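Local coordinates for 2S Albumin protein (Dolichos, PDB 6IX1) that is a hemopexin-fold seed albumin, probably of storage or ligand-binding type, at residues E182-I194 with L205-P217. Sequence-based numbering, arbitrary orientation.
Sequences EAYLFKGAQYVRI and LTGKVRPILDGWP. With SO4 (sulfate ion), chain D.
Ala189 O accepts two hydrogen bonds, one from Ile212 N-H (N to O 2.8 Å, 171° at the hydrogen) and one from a water that accepts Leu213 N-H. This double grip ties the Lys187-Gln190 type II' turn to the start of helix 212-215, where the outer strand of an antiparallel sheet, a blade of the hemopexin-type four-bladed propeller, runs into its helix. Strand pairing follows from Tyr191 N to Arg210 O at 2.9 Å and the reciprocal Arg210 N to Tyr191 O. Spanning the corner at Thr206 and Gly207, a second water accepts Arg193 N and donates to Thr206 O and Lys208 O.

Tyr191 holds CG between its backbone N and carbonyl carbon (chi1 83°), placing one ring face under the indole edge of Trp216: NE1 stands 3.4 Å above the ring plane, with planes 76° apart. The same indole turns its six-membered edge to a face of Tyr184, a second T-shaped pair.

Arg193 lays its guanidinium over Thr206, CZ to CG2 3.4 Å, while NH1 meets Glu182 OE1 in a salt bridge at 2.8 Å. A leucine here would probably leave the Glu182 carboxylate without its mate and the Thr206 methyl without the flat face it packs on. A sulfate, probably from the crystallisation liquor, lies over the other guanidinium face; Tyr184 OH donates to its O2 at 2.7 Å and Tyr191 OH to its O3 at 3.0 Å.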
loop_
_atom_site.group_PDB
_atom_site.type_symbol
_atom_site.label_atom_id
_atom_site.label_comp_id
_atom_site.label_asym_id
_atom_site.label_seq_id
_atom_site.Cartn_x
_atom_site.Cartn_y
_atom_site.Cartn_z
ATOM N N GLU A 182 -13.811 1.597 -1.519
ATOM C CA GLU A 182 -13.325 0.336 -0.942
ATOM C C GLU A 182 -11.788 0.363 -0.832
ATOM O O GLU A 182 -11.088 1.036 -1.581
ATOM C CB GLU A 182 -13.824 -0.881 -1.689
ATOM C CG GLU A 182 -15.308 -0.951 -1.714
ATOM C CD GLU A 182 -15.956 -2.168 -2.338
ATOM O OE1 GLU A 182 -15.262 -3.031 -2.884
ATOM O OE2 GLU A 182 -17.223 -2.182 -2.289
ATOM N N ALA A 183 -11.302 -0.460 0.072
ATOM C CA ALA A 183 -9.871 -0.663 0.269
ATOM C C ALA A 183 -9.621 -2.068 0.738
ATOM O O ALA A 183 -10.499 -2.651 1.369
ATOM C CB ALA A 183 -9.311 0.316 1.254
ATOM N N TYR A 184 -8.423 -2.575 0.474
ATOM C CA TYR A 184 -8.010 -3.916 0.901
ATOM C C TYR A 184 -6.901 -3.738 1.941
ATOM O O TYR A 184 -5.948 -3.012 1.694
ATOM C CB TYR A 184 -7.471 -4.714 -0.277
ATOM C CG TYR A 184 -8.506 -5.091 -1.251
ATOM C CD1 TYR A 184 -8.845 -4.255 -2.288
ATOM C CD2 TYR A 184 -9.203 -6.279 -1.129
ATOM C CE1 TYR A 184 -9.883 -4.589 -3.150
ATOM C CE2 TYR A 184 -10.234 -6.612 -1.985
ATOM C CZ TYR A 184 -10.533 -5.804 -3.062
ATOM O OH TYR A 184 -11.553 -6.087 -3.928
ATOM N N LEU A 185 -7.069 -4.436 3.069
ATOM C CA LEU A 185 -6.063 -4.380 4.170
ATOM C C LEU A 185 -5.540 -5.831 4.303
ATOM O O LEU A 185 -6.300 -6.788 4.318
ATOM C CB LEU A 185 -6.712 -3.965 5.506
ATOM C CG LEU A 185 -7.592 -2.721 5.456
ATOM C CD1 LEU A 185 -8.094 -2.471 6.874
ATOM C CD2 LEU A 185 -6.786 -1.500 4.994
ATOM N N PHE A 186 -4.237 -5.917 4.406
ATOM C CA PHE A 186 -3.557 -7.214 4.517
ATOM C C PHE A 186 -2.731 -7.247 5.816
ATOM O O PHE A 186 -2.098 -6.286 6.172
ATOM C CB PHE A 186 -2.572 -7.401 3.352
ATOM C CG PHE A 186 -3.220 -7.397 1.999
ATOM C CD1 PHE A 186 -3.463 -6.262 1.310
ATOM C CD2 PHE A 186 -3.669 -8.552 1.449
ATOM C CE1 PHE A 186 -4.126 -6.298 0.084
ATOM C CE2 PHE A 186 -4.368 -8.673 0.263
ATOM C CZ PHE A 186 -4.577 -7.507 -0.433
ATOM N N LYS A 187 -2.739 -8.381 6.465
ATOM C CA LYS A 187 -1.989 -8.581 7.719
ATOM C C LYS A 187 -1.608 -10.064 7.764
ATOM O O LYS A 187 -2.506 -10.934 7.832
ATOM C CB LYS A 187 -2.809 -8.184 8.947
ATOM C CG LYS A 187 -2.234 -8.481 10.329
ATOM C CD LYS A 187 -1.094 -7.648 10.566
ATOM C CE LYS A 187 -0.779 -7.430 12.063
ATOM N NZ LYS A 187 -1.761 -6.797 13.044
ATOM N N GLY A 188 -0.314 -10.310 7.657
ATOM C CA GLY A 188 0.190 -11.668 7.508
ATOM C C GLY A 188 -0.508 -12.415 6.404
ATOM O O GLY A 188 -0.591 -11.872 5.291
ATOM N N ALA A 189 -1.097 -13.535 6.775
ATOM C CA ALA A 189 -1.754 -14.465 5.828
ATOM C C ALA A 189 -3.169 -14.026 5.413
ATOM O O ALA A 189 -3.757 -14.653 4.502
ATOM C CB ALA A 189 -1.820 -15.809 6.524
ATOM N N GLN A 190 -3.696 -12.980 6.026
ATOM C CA GLN A 190 -5.144 -12.652 5.985
ATOM C C GLN A 190 -5.335 -11.266 5.357
ATOM O O GLN A 190 -4.431 -10.421 5.284
ATOM C CB GLN A 190 -5.750 -12.565 7.400
ATOM C CG GLN A 190 -5.908 -13.814 8.212
ATOM C CD GLN A 190 -6.380 -13.449 9.595
ATOM O OE1 GLN A 190 -5.920 -12.460 10.238
ATOM N NE2 GLN A 190 -7.263 -14.295 10.038
ATOM N N TYR A 191 -6.548 -11.068 4.937
ATOM C CA TYR A 191 -6.976 -9.760 4.447
ATOM C C TYR A 191 -8.439 -9.489 4.745
ATOM O O TYR A 191 -9.194 -10.395 5.087
ATOM C CB TYR A 191 -6.747 -9.583 2.941
ATOM C CG TYR A 191 -7.794 -10.133 1.994
ATOM C CD1 TYR A 191 -8.030 -11.479 1.908
ATOM C CD2 TYR A 191 -8.620 -9.280 1.327
ATOM C CE1 TYR A 191 -8.994 -11.981 1.048
ATOM C CE2 TYR A 191 -9.572 -9.727 0.427
ATOM C CZ TYR A 191 -9.723 -11.096 0.293
ATOM O OH TYR A 191 -10.585 -11.675 -0.600
ATOM N N VAL A 192 -8.819 -8.260 4.588
ATOM C CA VAL A 192 -10.216 -7.848 4.588
ATOM C C VAL A 192 -10.429 -6.691 3.622
ATOM O O VAL A 192 -9.509 -5.944 3.350
ATOM C CB VAL A 192 -10.672 -7.453 6.008
ATOM C CG1 VAL A 192 -10.047 -6.145 6.474
ATOM C CG2 VAL A 192 -12.177 -7.473 6.159
ATOM N N ARG A 193 -11.668 -6.633 3.131
ATOM C CA ARG A 193 -12.085 -5.552 2.272
ATOM C C ARG A 193 -12.983 -4.661 3.111
ATOM O O ARG A 193 -13.887 -5.153 3.770
ATOM C CB ARG A 193 -12.787 -6.066 1.044
ATOM C CG ARG A 193 -13.303 -4.968 0.123
ATOM C CD ARG A 193 -13.680 -5.448 -1.232
ATOM N NE ARG A 193 -14.680 -6.495 -1.181
ATOM C CZ ARG A 193 -15.717 -6.677 -2.027
ATOM N NH1 ARG A 193 -16.068 -5.727 -2.884
ATOM N NH2 ARG A 193 -16.412 -7.808 -1.990
ATOM N N ILE A 194 -12.695 -3.352 3.051
ATOM C CA ILE A 194 -13.516 -2.378 3.788
ATOM C C ILE A 194 -14.083 -1.375 2.790
ATOM O O ILE A 194 -13.532 -1.104 1.774
ATOM C CB ILE A 194 -12.696 -1.681 4.905
ATOM C CG1 ILE A 194 -11.621 -0.772 4.327
ATOM C CG2 ILE A 194 -12.182 -2.706 5.895
ATOM C CD1 ILE A 194 -11.013 0.125 5.429
ATOM N N LEU A 205 -17.222 -3.440 6.967
ATOM C CA LEU A 205 -16.501 -4.596 6.399
ATOM C C LEU A 205 -17.329 -5.086 5.243
ATOM O O LEU A 205 -18.541 -5.345 5.439
ATOM C CB LEU A 205 -16.320 -5.749 7.374
ATOM C CG LEU A 205 -15.527 -5.327 8.573
ATOM C CD1 LEU A 205 -15.213 -6.468 9.516
ATOM C CD2 LEU A 205 -14.238 -4.643 8.271
ATOM N N THR A 206 -16.703 -5.340 4.128
ATOM C CA THR A 206 -17.393 -5.953 2.972
ATOM C C THR A 206 -17.022 -7.432 3.079
ATOM O O THR A 206 -15.853 -7.733 2.740
ATOM C CB THR A 206 -17.024 -5.288 1.652
ATOM O OG1 THR A 206 -17.140 -3.878 1.702
ATOM C CG2 THR A 206 -17.836 -5.905 0.515
ATOM N N GLY A 207 -17.901 -8.308 3.576
ATOM C CA GLY A 207 -17.537 -9.722 3.811
ATOM C C GLY A 207 -16.737 -9.959 5.070
ATOM O O GLY A 207 -16.872 -9.128 5.985
ATOM N N LYS A 208 -15.852 -10.957 5.102
ATOM C CA LYS A 208 -15.210 -11.445 6.335
ATOM C C LYS A 208 -13.688 -11.213 6.214
ATOM O O LYS A 208 -13.144 -11.232 5.083
ATOM C CB LYS A 208 -15.595 -12.916 6.608
ATOM C CG LYS A 208 -17.096 -13.153 6.695
ATOM C CD LYS A 208 -17.656 -14.328 5.888
ATOM C CE LYS A 208 -17.408 -14.078 4.405
ATOM N NZ LYS A 208 -18.587 -13.706 3.577
ATOM N N VAL A 209 -12.978 -11.218 7.326
ATOM C CA VAL A 209 -11.512 -11.453 7.384
ATOM C C VAL A 209 -11.258 -12.878 6.943
ATOM O O VAL A 209 -11.954 -13.828 7.437
ATOM C CB VAL A 209 -10.953 -11.184 8.780
ATOM C CG1 VAL A 209 -9.488 -11.494 8.795
ATOM C CG2 VAL A 209 -11.236 -9.749 9.240
ATOM N N ARG A 210 -10.350 -13.064 5.998
ATOM C CA ARG A 210 -10.108 -14.396 5.435
ATOM C C ARG A 210 -8.701 -14.471 4.903
ATOM O O ARG A 210 -8.021 -13.501 4.672
ATOM C CB ARG A 210 -11.113 -14.675 4.319
ATOM C CG ARG A 210 -10.948 -13.752 3.147
ATOM C CD ARG A 210 -12.160 -13.611 2.242
ATOM N NE ARG A 210 -12.373 -14.783 1.408
ATOM C CZ ARG A 210 -12.825 -14.742 0.175
ATOM N NH1 ARG A 210 -13.033 -13.599 -0.459
ATOM N NH2 ARG A 210 -13.025 -15.867 -0.444
ATOM N N PRO A 211 -8.191 -15.705 4.705
ATOM C CA PRO A 211 -6.875 -15.889 4.123
ATOM C C PRO A 211 -6.789 -15.299 2.702
ATOM O O PRO A 211 -7.747 -15.415 1.890
ATOM C CB PRO A 211 -6.694 -17.407 4.060
ATOM C CG PRO A 211 -7.592 -17.907 5.185
ATOM C CD PRO A 211 -8.814 -16.990 5.077
ATOM N N ILE A 212 -5.701 -14.623 2.436
ATOM C CA ILE A 212 -5.447 -13.992 1.115
ATOM C C ILE A 212 -5.675 -15.025 0.035
ATOM O O ILE A 212 -6.308 -14.720 -0.965
ATOM C CB ILE A 212 -4.011 -13.492 1.096
ATOM C CG1 ILE A 212 -3.817 -12.288 2.047
ATOM C CG2 ILE A 212 -3.633 -13.094 -0.328
ATOM C CD1 ILE A 212 -2.385 -11.924 2.368
ATOM N N LEU A 213 -5.094 -16.233 0.188
ATOM C CA LEU A 213 -5.161 -17.223 -0.910
ATOM C C LEU A 213 -6.573 -17.742 -1.115
ATOM O O LEU A 213 -6.854 -18.326 -2.167
ATOM C CB LEU A 213 -4.142 -18.300 -0.626
ATOM C CG LEU A 213 -2.700 -17.827 -0.709
ATOM C CD1 LEU A 213 -1.789 -19.027 -0.520
ATOM C CD2 LEU A 213 -2.452 -17.117 -2.038
ATOM N N ASP A 214 -7.479 -17.560 -0.182
ATOM C CA ASP A 214 -8.874 -17.898 -0.443
ATOM C C ASP A 214 -9.572 -16.881 -1.333
ATOM O O ASP A 214 -10.403 -17.228 -2.167
ATOM C CB ASP A 214 -9.616 -18.128 0.865
ATOM C CG ASP A 214 -9.054 -19.377 1.601
ATOM O OD1 ASP A 214 -8.503 -20.266 0.973
ATOM O OD2 ASP A 214 -9.110 -19.449 2.794
ATOM N N GLY A 215 -9.265 -15.610 -1.123
ATOM C CA GLY A 215 -9.897 -14.535 -1.921
ATOM C C GLY A 215 -9.173 -14.209 -3.224
ATOM O O GLY A 215 -9.774 -13.719 -4.155
ATOM N N TRP A 216 -7.885 -14.532 -3.233
ATOM C CA TRP A 216 -6.944 -14.216 -4.349
ATOM C C TRP A 216 -6.200 -15.474 -4.778
ATOM O O TRP A 216 -4.991 -15.594 -4.655
ATOM C CB TRP A 216 -5.949 -13.159 -3.871
ATOM C CG TRP A 216 -6.622 -11.846 -3.565
ATOM C CD1 TRP A 216 -7.293 -11.509 -2.409
ATOM C CD2 TRP A 216 -6.590 -10.651 -4.343
ATOM N NE1 TRP A 216 -7.739 -10.222 -2.472
ATOM C CE2 TRP A 216 -7.311 -9.654 -3.640
ATOM C CE3 TRP A 216 -5.952 -10.298 -5.528
ATOM C CZ2 TRP A 216 -7.448 -8.369 -4.112
ATOM C CZ3 TRP A 216 -6.133 -9.047 -6.024
ATOM C CH2 TRP A 216 -6.853 -8.086 -5.334
ATOM N N PRO A 217 -6.932 -16.529 -5.210
ATOM C CA PRO A 217 -6.264 -17.776 -5.502
ATOM C C PRO A 217 -5.214 -17.751 -6.620
ATOM O O PRO A 217 -4.384 -18.639 -6.703
ATOM C CB PRO A 217 -7.379 -18.754 -5.790
ATOM C CG PRO A 217 -8.533 -17.854 -6.213
ATOM C CD PRO A 217 -8.389 -16.600 -5.357
HETATM S S SO4 D . -12.568 -9.539 -2.626
HETATM O O1 SO4 D . -13.413 -10.571 -3.116
HETATM O O2 SO4 D . -12.877 -8.374 -3.384
HETATM O O3 SO4 D . -11.249 -9.855 -2.829
HETATM O O4 SO4 D . -12.747 -9.282 -1.225
HETATM O O HOH W 1 -3.391 -16.754 2.486
HETATM O O HOH W 2 -13.386 -8.972 3.105
#